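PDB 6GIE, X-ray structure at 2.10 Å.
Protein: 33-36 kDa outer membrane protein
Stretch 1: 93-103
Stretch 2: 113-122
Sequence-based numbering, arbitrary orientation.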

# COMPACT_ATOMS: atom_id res chain seq x y z
N GLU A 93 7.65 5.88 22.32
CA GLU A 93 8.97 6.36 21.93
C GLU A 93 8.98 7.11 20.60
O GLU A 93 9.86 7.94 20.37
N SER A 94 8.03 6.84 19.71
CA SER A 94 7.93 7.64 18.49
C SER A 94 6.49 7.57 17.91
O SER A 94 5.87 6.52 17.88
N HIS A 95 5.95 8.72 17.53
CA HIS A 95 4.58 8.84 17.06
C HIS A 95 4.63 9.50 15.70
O HIS A 95 5.34 10.47 15.52
N THR A 96 3.86 9.03 14.73
CA THR A 96 3.80 9.71 13.42
C THR A 96 2.34 9.87 12.97
O THR A 96 1.56 8.93 13.06
N TYR A 97 2.02 11.07 12.50
CA TYR A 97 0.70 11.45 12.00
C TYR A 97 0.89 11.78 10.54
O TYR A 97 1.86 12.39 10.17
N GLY A 98 -0.02 11.34 9.72
CA GLY A 98 0.11 11.53 8.31
C GLY A 98 -1.24 11.71 7.63
O GLY A 98 -2.29 11.23 8.12
N VAL A 99 -1.19 12.38 6.49
CA VAL A 99 -2.32 12.57 5.69
C VAL A 99 -1.83 12.38 4.27
O VAL A 99 -0.68 12.71 3.95
N LYS A 100 -2.74 11.86 3.44
CA LYS A 100 -2.49 11.45 2.08
C LYS A 100 -3.78 11.76 1.24
O LYS A 100 -4.91 11.64 1.74
N GLY A 101 -3.59 12.13 -0.03
CA GLY A 101 -4.68 12.17 -1.00
C GLY A 101 -4.19 11.55 -2.31
O GLY A 101 -3.01 11.59 -2.60
N GLU A 102 -5.12 10.97 -3.07
CA GLU A 102 -4.92 10.47 -4.39
C GLU A 102 -6.03 10.99 -5.27
O GLU A 102 -7.22 10.95 -4.88
N ALA A 103 -5.65 11.41 -6.47
CA ALA A 103 -6.58 11.90 -7.47
C ALA A 103 -6.38 11.10 -8.76
O ALA A 103 -5.26 11.01 -9.24
N TYR A 113 -3.20 10.65 -12.86
CA TYR A 113 -3.18 10.30 -11.48
C TYR A 113 -2.17 11.20 -10.79
O TYR A 113 -1.12 11.48 -11.36
N ALA A 114 -2.54 11.71 -9.60
CA ALA A 114 -1.63 12.46 -8.77
C ALA A 114 -1.78 12.10 -7.32
O ALA A 114 -2.87 11.70 -6.92
N SER A 115 -0.69 12.17 -6.55
CA SER A 115 -0.79 11.91 -5.12
C SER A 115 0.06 12.86 -4.35
O SER A 115 1.02 13.37 -4.84
N ALA A 116 -0.37 13.09 -3.11
CA ALA A 116 0.29 13.98 -2.17
C ALA A 116 0.14 13.37 -0.75
O ALA A 116 -0.93 12.81 -0.40
N SER A 117 1.24 13.43 0.02
CA SER A 117 1.22 13.03 1.39
C SER A 117 2.22 13.77 2.22
O SER A 117 3.22 14.37 1.69
N TYR A 118 1.89 13.77 3.52
CA TYR A 118 2.63 14.49 4.54
C TYR A 118 2.58 13.68 5.83
O TYR A 118 1.52 13.15 6.16
N ASN A 119 3.72 13.62 6.53
CA ASN A 119 3.88 12.88 7.78
C ASN A 119 4.69 13.70 8.68
O ASN A 119 5.70 14.30 8.28
N HIS A 120 4.30 13.67 9.93
CA HIS A 120 4.94 14.45 10.94
C HIS A 120 5.19 13.47 12.07
O HIS A 120 4.31 12.71 12.38
N THR A 121 6.39 13.51 12.66
CA THR A 121 6.88 12.52 13.60
C THR A 121 7.46 13.22 14.81
O THR A 121 8.18 14.21 14.66
N ILE A 122 7.13 12.72 16.00
CA ILE A 122 7.58 13.28 17.27
C ILE A 122 8.64 12.44 17.99
O ILE A 122 8.40 11.28 18.26

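Residues 94-103 and 113-121 form neighbouring antiparallel strands, so their side chains do not interdigitate but rise in pairs from the two faces of the sheet. The backbone polar groups are satisfied in reciprocal pairs at Tyr-97/His-120, Val-99/Tyr-118, Gly-101/Ala-116 and Ala-103/Ala-114. In the first, Tyr-97 N donates to His-120 O and His-120 N to Tyr-97 O, both at 2.8 Å; the longest of these bonds runs from Ala-116 N to Gly-101 O, at 3.1 Å. Beyond them, Ile-122 N donates to His-95 O (2.9 Å).

The face carrying Thr-96, Lys-100, Glu-102, Ser-115, Ser-117, Asn-119 and Thr-121 holds the polar side-chain bonds. Thr-96 and Thr-121, both m, bring their hydroxyls together, OG1 to OG1 at 2.6 Å, and either could be the donor. Glu-102 (chi1 m, chi2 t) reaches past its direct partner Ser-115 to Tyr-113, whose t rotamer carries the phenol to meet it. Tyr-113 OH donates to Glu-102 OE1 at a very short 2.3 Å, with the carboxylate oxygen near the ring plane; Glu-102 OE2 and Ser-115 OG are satisfied elsewhere in the structure. Lys-100, extended with all four chi angles t, makes only aliphatic contact with its partner, CG lying 4.0 Å from Ser-117 CB. Gly-98 leaves space beside Asn-119 (m): a CB there would fall 2.6 Å from Asn-119 OD1, a clash.

On the face of Tyr-97, Val-99, Tyr-118 and His-120, packing between the strands is largely apolar. Tyr-97 (m) meets Ile-122 at its ring edge, CE1 to CD1 at 3.5 Å, and approaches His-120 (t) with CD1 4.4 Å from His-120 CD2. His-120 ND1 finds its hydrogen-bond partner elsewhere in the structure. Val-99 (p) places CG1 4.0 Å from CB of Tyr-118 (t).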

# COMPACT_ATOMS: atom_id res chain seq x y z
CB GLU A 93 9.93 5.19 21.85
CG GLU A 93 10.52 4.80 23.20
CD GLU A 93 11.94 5.28 23.40
OE1 GLU A 93 12.45 5.97 22.51
OE2 GLU A 93 12.55 4.98 24.45
CB SER A 94 9.03 7.22 17.51
OG SER A 94 8.73 7.45 16.16
CB HIS A 95 3.76 9.75 17.98
CG HIS A 95 3.61 9.27 19.39
ND1 HIS A 95 4.27 9.85 20.45
CD2 HIS A 95 2.80 8.33 19.92
CE1 HIS A 95 3.90 9.26 21.58
NE2 HIS A 95 3.01 8.33 21.28
CB THR A 96 4.59 8.96 12.30
OG1 THR A 96 5.98 8.85 12.68
CG2 THR A 96 4.48 9.72 10.96
CB TYR A 97 0.16 12.69 12.71
CG TYR A 97 0.10 12.52 14.20
CD1 TYR A 97 1.22 12.80 15.01
CD2 TYR A 97 -1.07 12.08 14.83
CE1 TYR A 97 1.17 12.62 16.39
CE2 TYR A 97 -1.12 11.88 16.21
CZ TYR A 97 -0.01 12.15 16.98
OH TYR A 97 -0.04 11.97 18.36
CB VAL A 99 -2.91 13.99 5.91
CG1 VAL A 99 -1.86 15.07 5.66
CG2 VAL A 99 -4.18 14.22 5.08
CB LYS A 100 -2.18 9.91 2.01
CG LYS A 100 -1.83 9.44 0.60
CD LYS A 100 -0.95 8.17 0.47
CE LYS A 100 -0.56 7.95 -1.00
NZ LYS A 100 0.68 7.14 -1.29
CB GLU A 102 -5.10 8.95 -4.38
CG GLU A 102 -4.12 8.24 -3.50
CD GLU A 102 -4.08 6.74 -3.85
OE1 GLU A 102 -3.31 6.30 -4.80
OE2 GLU A 102 -4.88 6.02 -3.18
CB ALA A 103 -6.27 13.34 -7.76
CB TYR A 113 -2.72 8.87 -11.33
CG TYR A 113 -2.45 8.46 -9.89
CD1 TYR A 113 -1.19 8.63 -9.33
CD2 TYR A 113 -3.43 7.87 -9.11
CE1 TYR A 113 -0.94 8.28 -8.03
CE2 TYR A 113 -3.18 7.52 -7.82
CZ TYR A 113 -1.91 7.73 -7.29
OH TYR A 113 -1.60 7.30 -5.99
CB ALA A 114 -1.86 13.89 -8.98
CB SER A 115 -0.39 10.49 -4.76
OG SER A 115 1.01 10.42 -4.41
CB ALA A 116 -0.37 15.36 -2.21
CB SER A 117 1.47 11.52 1.50
OG SER A 117 2.49 11.19 0.64
CB TYR A 118 2.00 15.81 4.81
CG TYR A 118 2.65 16.52 5.98
CD1 TYR A 118 3.94 17.03 5.87
CD2 TYR A 118 1.98 16.70 7.20
CE1 TYR A 118 4.56 17.70 6.91
CE2 TYR A 118 2.59 17.34 8.26
CZ TYR A 118 3.88 17.84 8.10
OH TYR A 118 4.52 18.51 9.13
CB ASN A 119 4.68 11.57 7.61
CG ASN A 119 3.99 10.58 6.73
OD1 ASN A 119 3.32 9.70 7.22
ND2 ASN A 119 4.12 10.75 5.42
CB HIS A 120 3.97 15.56 11.38
CG HIS A 120 4.37 16.23 12.63
ND1 HIS A 120 5.37 17.17 12.68
CD2 HIS A 120 3.92 16.09 13.90
CE1 HIS A 120 5.52 17.61 13.92
NE2 HIS A 120 4.65 16.96 14.68
CB THR A 121 7.98 11.65 12.97
OG1 THR A 121 7.41 10.85 11.91
CG2 THR A 121 8.64 10.71 14.02
CB ILE A 122 6.35 13.53 18.17
CG1 ILE A 122 5.52 14.71 17.57
CG2 ILE A 122 6.76 13.81 19.60
CD1 ILE A 122 4.07 14.40 17.24